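Local atomic coordinates of formimidoylglutamase (Bacillus subtilis, PDB entry 3M1R), a protein that catalyses the manganese-dependent hydrolysis of N-formimidoyl-L-glutamate to L-glutamate and formamide, a step in histidine degradation. Residues T63-L68 / L124-D129; I286-V291 / A306-H311. All coordinates share one frame; numbering follows the deposited sequence.

Both contacts are buried, lie on the same parallel sheet of the arginase fold, and join a strand to a helix by aliphatic packing without a cross-segment hydrogen bond. They hold neighbouring strands, 121-127 and 283-289, paired by probable backbone hydrogen bonds, Ile-125 N to Ile-286 O (2.7 Å) and Gly-127 N to Ile-288 O (2.8 Å). Interaction 1 is the more mixed: an arginine stem lies beside the leucine, and its charged end pairs with aspartates. Interaction 2, nearer the centre of the chain, is wholly apolar. Leu-309 of interaction 2 also packs on Ile-64 and Leu-126, merging the two into one core, while both strands lead towards the metal site.

Interaction 1 of 2, residues T63-L68 / L124-D129; sequences TIRQAL and LILGGD
The guanidinium of Arg-65, whose stem packs on Leu-126, is gripped by two carboxylates: NE forms a salt bridge with Asp-89 and NH1 another with Asp-92, both on strand 87-93. This contact belongs to the arginase fold, a parallel sheet flanked by helices, and it seats helix 60-69 on strand 121-127. With NE and NH1 salt-bridged and NH2 also hydrogen-bonded, the guanidinium is probably fixed in orientation, and the two carboxylates probably stabilise the positive charge of this buried arginine. Arg-65 CG rests against Leu-126 CD2 at 3.8 Å; the start of the aliphatic stem makes the contact, and from there the extended chain carries the charged end away to the aspartates. The neighbouring residue, Ile-64, presents its branch methyl: CG2, placed anti to the backbone N by a chi1 of -62°, reaches Leu-126 CG at 4.1 Å. Leu-126 is therefore met by successive helix residues, the isoleucine at the fork of its side chain and the arginine at one methyl. Both side chains meet the leucine at a slant. The short helix and strand segments run at 127°, with axes 9.8 Å apart at closest approach. The other methyl, Leu-126 CD1, packs against Leu-309 on helix 300-318, and Ile-64 touches that same leucine, closing a three-way aliphatic cluster. Beyond Leu-126 the chain passes through a cis peptide between Gly-127 and Gly-128 and then to Asp-129, whose OD2 accepts bonds from Ser-50 and Ser-51. Next in sequence comes Asn-130, a ligand of one of the calcium ions bound in this crystal; the chain thus leads from the packed strand to a metal ligand. At that end of the contact the helix makes one last, loose approach, Ile-64 CD1 standing 4.4 Å from the carbonyl oxygen Gly-127 O.

Interaction 2 of 2, residues I286-V291 / A306-H311; sequences IEIVEV and AHVLLH
Ile-288 pushes its terminal methyl between Val-308 and Leu-309, and this aliphatic wedge is the heart of the contact. Ile-288 CD1 lies 3.5 Å from Leu-309 CD1, tighter than usual for two carbons, and 4.0 Å from Val-308 CG1. Ile-288 and Val-308 lie alongside each other, pointing opposite ways. Two residues earlier on the strand, Ile-286 adds a second finger: its chain is fully extended, with chi1 -177° carrying CG1 anti to the backbone N, and its CD1 rests on Val-308 CG1 at 4.1 Å. That valine methyl is consequently shared by both isoleucines. The segments form a beta-alpha unit, a strand followed through a connecting loop by a helix that turns back over it; the short segments run at 169° to one another, almost antiparallel, with axes 9.8 Å apart at closest approach.

Polar interactions fall on the other side of the strand or at its end. Glu-287, pointing away from the helix, buries a carboxylate whose OE2 is bonded to Ser-243 and Ser-133 and whose OE1 is bonded to Thr-136, so both oxygens are satisfied. Just past the strand, Glu-290 OE1 accepts a hydrogen bond from Asn-130 N, the backbone of a calcium ligand, consistent with a second-shell role at the metal site.

Among its neighbours, strand 283-289 lies between strands 121-127 and 239-245, pairing with both in the parallel sheet. Above it, helix 300-318 packs both on helix 267-278, where Val-308 meets Leu-271, and on helix 60-69, where Ala-306 meets Ala-67 and Leu-309 meets Ile-64.

Interaction 1 of 2, residues T63-L68 / L124-D129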
ATOM      1  N   THR D  63      17.969   6.192   3.081  1.00 28.97           N
ATOM      2  CA  THR D  63      17.263   5.231   3.925  1.00 28.75           C
ATOM      3  C   THR D  63      18.207   4.304   4.659  1.00 32.57           C
ATOM      4  O   THR D  63      17.933   3.935   5.789  1.00 29.98           O
ATOM      5  CB  THR D  63      16.190   4.417   3.172  1.00 24.83           C
ATOM      6  OG1 THR D  63      16.804   3.614   2.143  1.00 29.08           O
ATOM      7  CG2 THR D  63      15.165   5.367   2.558  1.00 27.01           C
ATOM      8  N   ILE D  64      19.315   3.929   4.029  1.00 30.92           N
ATOM      9  CA  ILE D  64      20.318   3.145   4.747  1.00 27.57           C
ATOM     10  C   ILE D  64      20.923   3.982   5.880  1.00 31.07           C
ATOM     11  O   ILE D  64      21.190   3.464   6.957  1.00 33.24           O
ATOM     12  CB  ILE D  64      21.435   2.602   3.829  1.00 29.81           C
ATOM     13  CG1 ILE D  64      20.841   1.646   2.772  1.00 30.93           C
ATOM     14  CG2 ILE D  64      22.528   1.892   4.675  1.00 24.90           C
ATOM     15  CD1 ILE D  64      21.793   1.289   1.610  1.00 27.69           C
ATOM     16  N   ARG D  65      21.136   5.272   5.649  1.00 24.58           N
ATOM     17  CA  ARG D  65      21.697   6.119   6.729  1.00 27.48           C
ATOM     18  C   ARG D  65      20.717   6.168   7.883  1.00 26.42           C
ATOM     19  O   ARG D  65      21.100   6.090   9.033  1.00 33.60           O
ATOM     20  CB  ARG D  65      21.964   7.552   6.256  1.00 33.99           C
ATOM     21  CG  ARG D  65      23.239   7.778   5.410  1.00 34.01           C
ATOM     22  CD  ARG D  65      23.390   9.274   5.082  1.00 33.74           C
ATOM     23  NE  ARG D  65      24.678   9.614   4.481  1.00 39.64           N
ATOM     24  CZ  ARG D  65      24.882   9.754   3.173  1.00 41.71           C
ATOM     25  NH1 ARG D  65      23.883   9.584   2.313  1.00 34.18           N
ATOM     26  NH2 ARG D  65      26.089  10.062   2.726  1.00 41.64           N
ATOM     27  N   GLN D  66      19.433   6.268   7.560  1.00 33.48           N
ATOM     28  CA  GLN D  66      18.425   6.395   8.580  1.00 30.73           C
ATOM     29  C   GLN D  66      18.369   5.117   9.409  1.00 35.40           C
ATOM     30  O   GLN D  66      18.287   5.183  10.638  1.00 37.81           O
ATOM     31  CB  GLN D  66      17.075   6.713   7.947  1.00 37.61           C
ATOM     32  CG  GLN D  66      16.208   7.652   8.760  1.00 57.56           C
ATOM     33  CD  GLN D  66      14.799   7.780   8.185  1.00 73.87           C
ATOM     34  OE1 GLN D  66      14.533   7.359   7.058  1.00 78.63           O
ATOM     35  NE2 GLN D  66      13.892   8.362   8.962  1.00 78.20           N
ATOM     36  N   ALA D  67      18.422   3.958   8.747  1.00 31.20           N
ATOM     37  CA  ALA D  67      18.399   2.674   9.452  1.00 30.91           C
ATOM     38  C   ALA D  67      19.650   2.543  10.316  1.00 31.63           C
ATOM     39  O   ALA D  67      19.590   2.068  11.455  1.00 31.00           O
ATOM     40  CB  ALA D  67      18.318   1.510   8.483  1.00 25.53           C
ATOM     41  N   LEU D  68      20.780   2.973   9.770  1.00 31.54           N
ATOM     42  CA  LEU D  68      22.043   2.878  10.492  1.00 34.05           C
ATOM     43  C   LEU D  68      22.003   3.780  11.732  1.00 29.17           C
ATOM     44  O   LEU D  68      22.236   3.320  12.832  1.00 31.89           O
ATOM     45  CB  LEU D  68      23.227   3.236   9.588  1.00 31.86           C
ATOM     46  CG  LEU D  68      24.607   3.117  10.251  1.00 31.39           C
ATOM     47  CD1 LEU D  68      24.882   1.662  10.575  1.00 27.34           C
ATOM     48  CD2 LEU D  68      25.702   3.658   9.340  1.00 29.72           C
ATOM     49  N   LEU D 124      33.014   3.400   3.183  1.00 36.26           N
ATOM     50  CA  LEU D 124      31.763   2.682   3.357  1.00 38.61           C
ATOM     51  C   LEU D 124      30.824   3.328   2.364  1.00 43.67           C
ATOM     52  O   LEU D 124      30.238   4.370   2.644  1.00 46.18           O
ATOM     53  CB  LEU D 124      31.219   2.820   4.785  1.00 40.06           C
ATOM     54  CG  LEU D 124      31.785   1.837   5.829  1.00 45.13           C
ATOM     55  CD1 LEU D 124      33.293   1.789   5.765  1.00 42.61           C
ATOM     56  CD2 LEU D 124      31.330   2.182   7.233  1.00 48.17           C
ATOM     57  N   ILE D 125      30.719   2.724   1.185  1.00 41.15           N
ATOM     58  CA  ILE D 125      29.957   3.312   0.089  1.00 37.21           C
ATOM     59  C   ILE D 125      28.500   2.863   0.062  1.00 32.59           C
ATOM     60  O   ILE D 125      28.186   1.668  -0.010  1.00 35.75           O
ATOM     61  CB  ILE D 125      30.602   3.003  -1.281  1.00 31.15           C
ATOM     62  CG1 ILE D 125      32.113   3.205  -1.208  1.00 33.86           C
ATOM     63  CG2 ILE D 125      29.973   3.865  -2.372  1.00 25.58           C
ATOM     64  CD1 ILE D 125      32.881   2.685  -2.428  1.00 37.28           C
ATOM     65  N   LEU D 126      27.603   3.833   0.108  1.00 30.28           N
ATOM     66  CA  LEU D 126      26.163   3.559  -0.034  1.00 27.28           C
ATOM     67  C   LEU D 126      25.665   3.861  -1.453  1.00 30.36           C
ATOM     68  O   LEU D 126      25.531   5.022  -1.842  1.00 32.42           O
ATOM     69  CB  LEU D 126      25.367   4.378   0.992  1.00 30.59           C
ATOM     70  CG  LEU D 126      25.293   3.914   2.465  1.00 40.45           C
ATOM     71  CD1 LEU D 126      26.454   3.025   2.861  1.00 40.89           C
ATOM     72  CD2 LEU D 126      25.138   5.086   3.447  1.00 33.83           C
ATOM     73  N   GLY D 127      25.384   2.816  -2.227  1.00 34.68           N
ATOM     74  CA  GLY D 127      24.726   2.998  -3.515  1.00 37.84           C
ATOM     75  C   GLY D 127      23.262   3.367  -3.312  1.00 33.90           C
ATOM     76  O   GLY D 127      22.766   3.323  -2.183  1.00 31.22           O
ATOM     77  N   GLY D 128      22.562   3.712  -4.391  1.00 31.80           N
ATOM     78  CA  GLY D 128      23.107   3.648  -5.734  1.00 29.85           C
ATOM     79  C   GLY D 128      22.927   2.272  -6.350  1.00 30.66           C
ATOM     80  O   GLY D 128      22.804   1.281  -5.646  1.00 33.42           O
ATOM     81  N   ASP D 129      22.914   2.210  -7.674  1.00 34.34           N
ATOM     82  CA  ASP D 129      22.681   0.944  -8.352  1.00 39.67           C
ATOM     83  C   ASP D 129      24.000   0.247  -8.669  1.00 31.81           C
ATOM     84  O   ASP D 129      25.064   0.757  -8.341  1.00 29.72           O
ATOM     85  CB  ASP D 129      21.832   1.149  -9.612  1.00 40.66           C
ATOM     86  CG  ASP D 129      22.560   1.921 -10.687  1.00 46.52           C
ATOM     87  OD1 ASP D 129      23.814   1.917 -10.690  1.00 43.37           O
ATOM     88  OD2 ASP D 129      21.870   2.540 -11.533  1.00 50.96           O
TER

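Interaction 2 of 2, residues I286-V291 / A306-H311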
ATOM      1  N   ILE D 286      34.149  -1.079   1.277  1.00 31.00           N
ATOM      2  CA  ILE D 286      32.971  -1.876   1.056  1.00 34.77           C
ATOM      3  C   ILE D 286      31.901  -0.967   0.447  1.00 39.76           C
ATOM      4  O   ILE D 286      31.788   0.227   0.789  1.00 39.82           O
ATOM      5  CB  ILE D 286      32.482  -2.574   2.350  1.00 37.74           C
ATOM      6  CG1 ILE D 286      31.280  -3.480   2.057  1.00 41.37           C
ATOM      7  CG2 ILE D 286      32.139  -1.557   3.435  1.00 28.70           C
ATOM      8  CD1 ILE D 286      30.793  -4.264   3.273  1.00 41.89           C
ATOM      9  N   GLU D 287      31.143  -1.522  -0.487  1.00 39.21           N
ATOM     10  CA  GLU D 287      30.024  -0.805  -1.077  1.00 37.15           C
ATOM     11  C   GLU D 287      28.787  -1.682  -1.011  1.00 38.02           C
ATOM     12  O   GLU D 287      28.870  -2.901  -1.061  1.00 42.89           O
ATOM     13  CB  GLU D 287      30.331  -0.426  -2.525  1.00 35.19           C
ATOM     14  CG  GLU D 287      30.417  -1.625  -3.437  1.00 40.56           C
ATOM     15  CD  GLU D 287      30.856  -1.256  -4.851  1.00 50.03           C
ATOM     16  OE1 GLU D 287      31.204  -0.080  -5.090  1.00 47.52           O
ATOM     17  OE2 GLU D 287      30.858  -2.149  -5.722  1.00 54.53           O
ATOM     18  N   ILE D 288      27.636  -1.045  -0.880  1.00 38.08           N
ATOM     19  CA  ILE D 288      26.374  -1.754  -0.923  1.00 43.07           C
ATOM     20  C   ILE D 288      25.539  -1.199  -2.062  1.00 41.41           C
ATOM     21  O   ILE D 288      25.331   0.016  -2.160  1.00 41.34           O
ATOM     22  CB  ILE D 288      25.632  -1.590   0.387  1.00 41.17           C
ATOM     23  CG1 ILE D 288      26.498  -2.157   1.517  1.00 32.10           C
ATOM     24  CG2 ILE D 288      24.251  -2.271   0.318  1.00 28.24           C
ATOM     25  CD1 ILE D 288      25.930  -1.879   2.868  1.00 35.81           C
ATOM     26  N   VAL D 289      25.097  -2.085  -2.945  1.00 31.75           N
ATOM     27  CA  VAL D 289      24.304  -1.657  -4.078  1.00 36.29           C
ATOM     28  C   VAL D 289      22.989  -2.413  -4.172  1.00 34.99           C
ATOM     29  O   VAL D 289      22.785  -3.437  -3.511  1.00 33.13           O
ATOM     30  CB  VAL D 289      25.078  -1.806  -5.422  1.00 30.28           C
ATOM     31  CG1 VAL D 289      26.257  -0.862  -5.467  1.00 33.73           C
ATOM     32  CG2 VAL D 289      25.528  -3.255  -5.634  1.00 32.71           C
ATOM     33  N   GLU D 290      22.102  -1.847  -4.984  1.00 30.48           N
ATOM     34  CA  GLU D 290      20.866  -2.473  -5.425  1.00 31.15           C
ATOM     35  C   GLU D 290      19.767  -2.528  -4.370  1.00 32.97           C
ATOM     36  O   GLU D 290      18.810  -3.282  -4.497  1.00 34.20           O
ATOM     37  CB  GLU D 290      21.143  -3.836  -6.083  1.00 25.71           C
ATOM     38  CG  GLU D 290      21.908  -3.703  -7.412  1.00 32.50           C
ATOM     39  CD  GLU D 290      21.087  -3.028  -8.554  1.00 51.90           C
ATOM     40  OE1 GLU D 290      21.593  -2.088  -9.208  1.00 48.54           O
ATOM     41  OE2 GLU D 290      19.941  -3.448  -8.820  1.00 51.84           O
ATOM     42  N   VAL D 291      19.878  -1.690  -3.349  1.00 31.43           N
ATOM     43  CA  VAL D 291      18.740  -1.476  -2.462  1.00 29.94           C
ATOM     44  C   VAL D 291      17.761  -0.474  -3.080  1.00 28.04           C
ATOM     45  O   VAL D 291      18.152   0.624  -3.468  1.00 32.47           O
ATOM     46  CB  VAL D 291      19.200  -0.986  -1.089  1.00 31.19           C
ATOM     47  CG1 VAL D 291      18.003  -0.640  -0.200  1.00 26.20           C
ATOM     48  CG2 VAL D 291      20.077  -2.046  -0.441  1.00 27.91           C
ATOM     49  N   ALA D 306      22.029  -1.733   6.544  1.00 34.37           N
ATOM     50  CA  ALA D 306      22.654  -1.080   7.692  1.00 30.75           C
ATOM     51  C   ALA D 306      23.382  -2.110   8.558  1.00 29.12           C
ATOM     52  O   ALA D 306      24.464  -1.849   9.055  1.00 29.33           O
ATOM     53  CB  ALA D 306      21.617  -0.306   8.507  1.00 19.81           C
ATOM     54  N   HIS D 307      22.800  -3.297   8.712  1.00 27.93           N
ATOM     55  CA  HIS D 307      23.454  -4.341   9.491  1.00 30.28           C
ATOM     56  C   HIS D 307      24.712  -4.880   8.814  1.00 28.94           C
ATOM     57  O   HIS D 307      25.657  -5.277   9.487  1.00 32.01           O
ATOM     58  CB  HIS D 307      22.480  -5.458   9.859  1.00 28.60           C
ATOM     59  CG  HIS D 307      21.700  -5.173  11.104  1.00 26.17           C
ATOM     60  ND1 HIS D 307      20.744  -4.178  11.180  1.00 33.98           N
ATOM     61  CD2 HIS D 307      21.734  -5.747  12.331  1.00 24.97           C
ATOM     62  CE1 HIS D 307      20.230  -4.151  12.395  1.00 25.20           C
ATOM     63  NE2 HIS D 307      20.812  -5.095  13.109  1.00 33.85           N
ATOM     64  N   VAL D 308      24.727  -4.891   7.483  1.00 32.61           N
ATOM     65  CA  VAL D 308      25.959  -5.203   6.770  1.00 33.51           C
ATOM     66  C   VAL D 308      27.053  -4.197   7.155  1.00 33.70           C
ATOM     67  O   VAL D 308      28.219  -4.553   7.288  1.00 36.96           O
ATOM     68  CB  VAL D 308      25.766  -5.180   5.241  1.00 31.84           C
ATOM     69  CG1 VAL D 308      27.087  -5.338   4.545  1.00 29.72           C
ATOM     70  CG2 VAL D 308      24.766  -6.253   4.792  1.00 29.30           C
ATOM     71  N   LEU D 309      26.672  -2.933   7.304  1.00 34.74           N
ATOM     72  CA  LEU D 309      27.600  -1.882   7.699  1.00 39.27           C
ATOM     73  C   LEU D 309      28.115  -2.126   9.125  1.00 39.27           C
ATOM     74  O   LEU D 309      29.321  -2.103   9.374  1.00 41.35           O
ATOM     75  CB  LEU D 309      26.924  -0.512   7.608  1.00 38.42           C
ATOM     76  CG  LEU D 309      27.276   0.339   6.382  1.00 44.71           C
ATOM     77  CD1 LEU D 309      27.977  -0.487   5.313  1.00 32.57           C
ATOM     78  CD2 LEU D 309      26.053   1.073   5.821  1.00 41.29           C
ATOM     79  N   LEU D 310      27.190  -2.373  10.045  1.00 27.48           N
ATOM     80  CA  LEU D 310      27.536  -2.696  11.420  1.00 31.26           C
ATOM     81  C   LEU D 310      28.489  -3.885  11.515  1.00 36.89           C
ATOM     82  O   LEU D 310      29.452  -3.815  12.256  1.00 33.08           O
ATOM     83  CB  LEU D 310      26.281  -2.928  12.261  1.00 34.36           C
ATOM     84  CG  LEU D 310      25.465  -1.645  12.460  1.00 37.86           C
ATOM     85  CD1 LEU D 310      24.102  -1.934  13.064  1.00 37.49           C
ATOM     86  CD2 LEU D 310      26.229  -0.661  13.337  1.00 39.16           C
ATOM     87  N   HIS D 311      28.244  -4.948  10.747  1.00 34.37           N
ATOM     88  CA  HIS D 311      29.063  -6.149  10.835  1.00 35.66           C
ATOM     89  C   HIS D 311      30.420  -5.983  10.157  1.00 38.21           C
ATOM     90  O   HIS D 311      31.400  -6.571  10.574  1.00 45.73           O
ATOM     91  CB  HIS D 311      28.323  -7.386  10.322  1.00 32.52           C
ATOM     92  CG  HIS D 311      27.294  -7.909  11.275  1.00 35.32           C
ATOM     93  ND1 HIS D 311      27.495  -9.033  12.050  1.00 40.65           N
ATOM     94  CD2 HIS D 311      26.051  -7.460  11.585  1.00 34.68           C
ATOM     95  CE1 HIS D 311      26.427  -9.251  12.801  1.00 37.79           C
ATOM     96  NE2 HIS D 311      25.534  -8.314  12.529  1.00 39.62           N
TER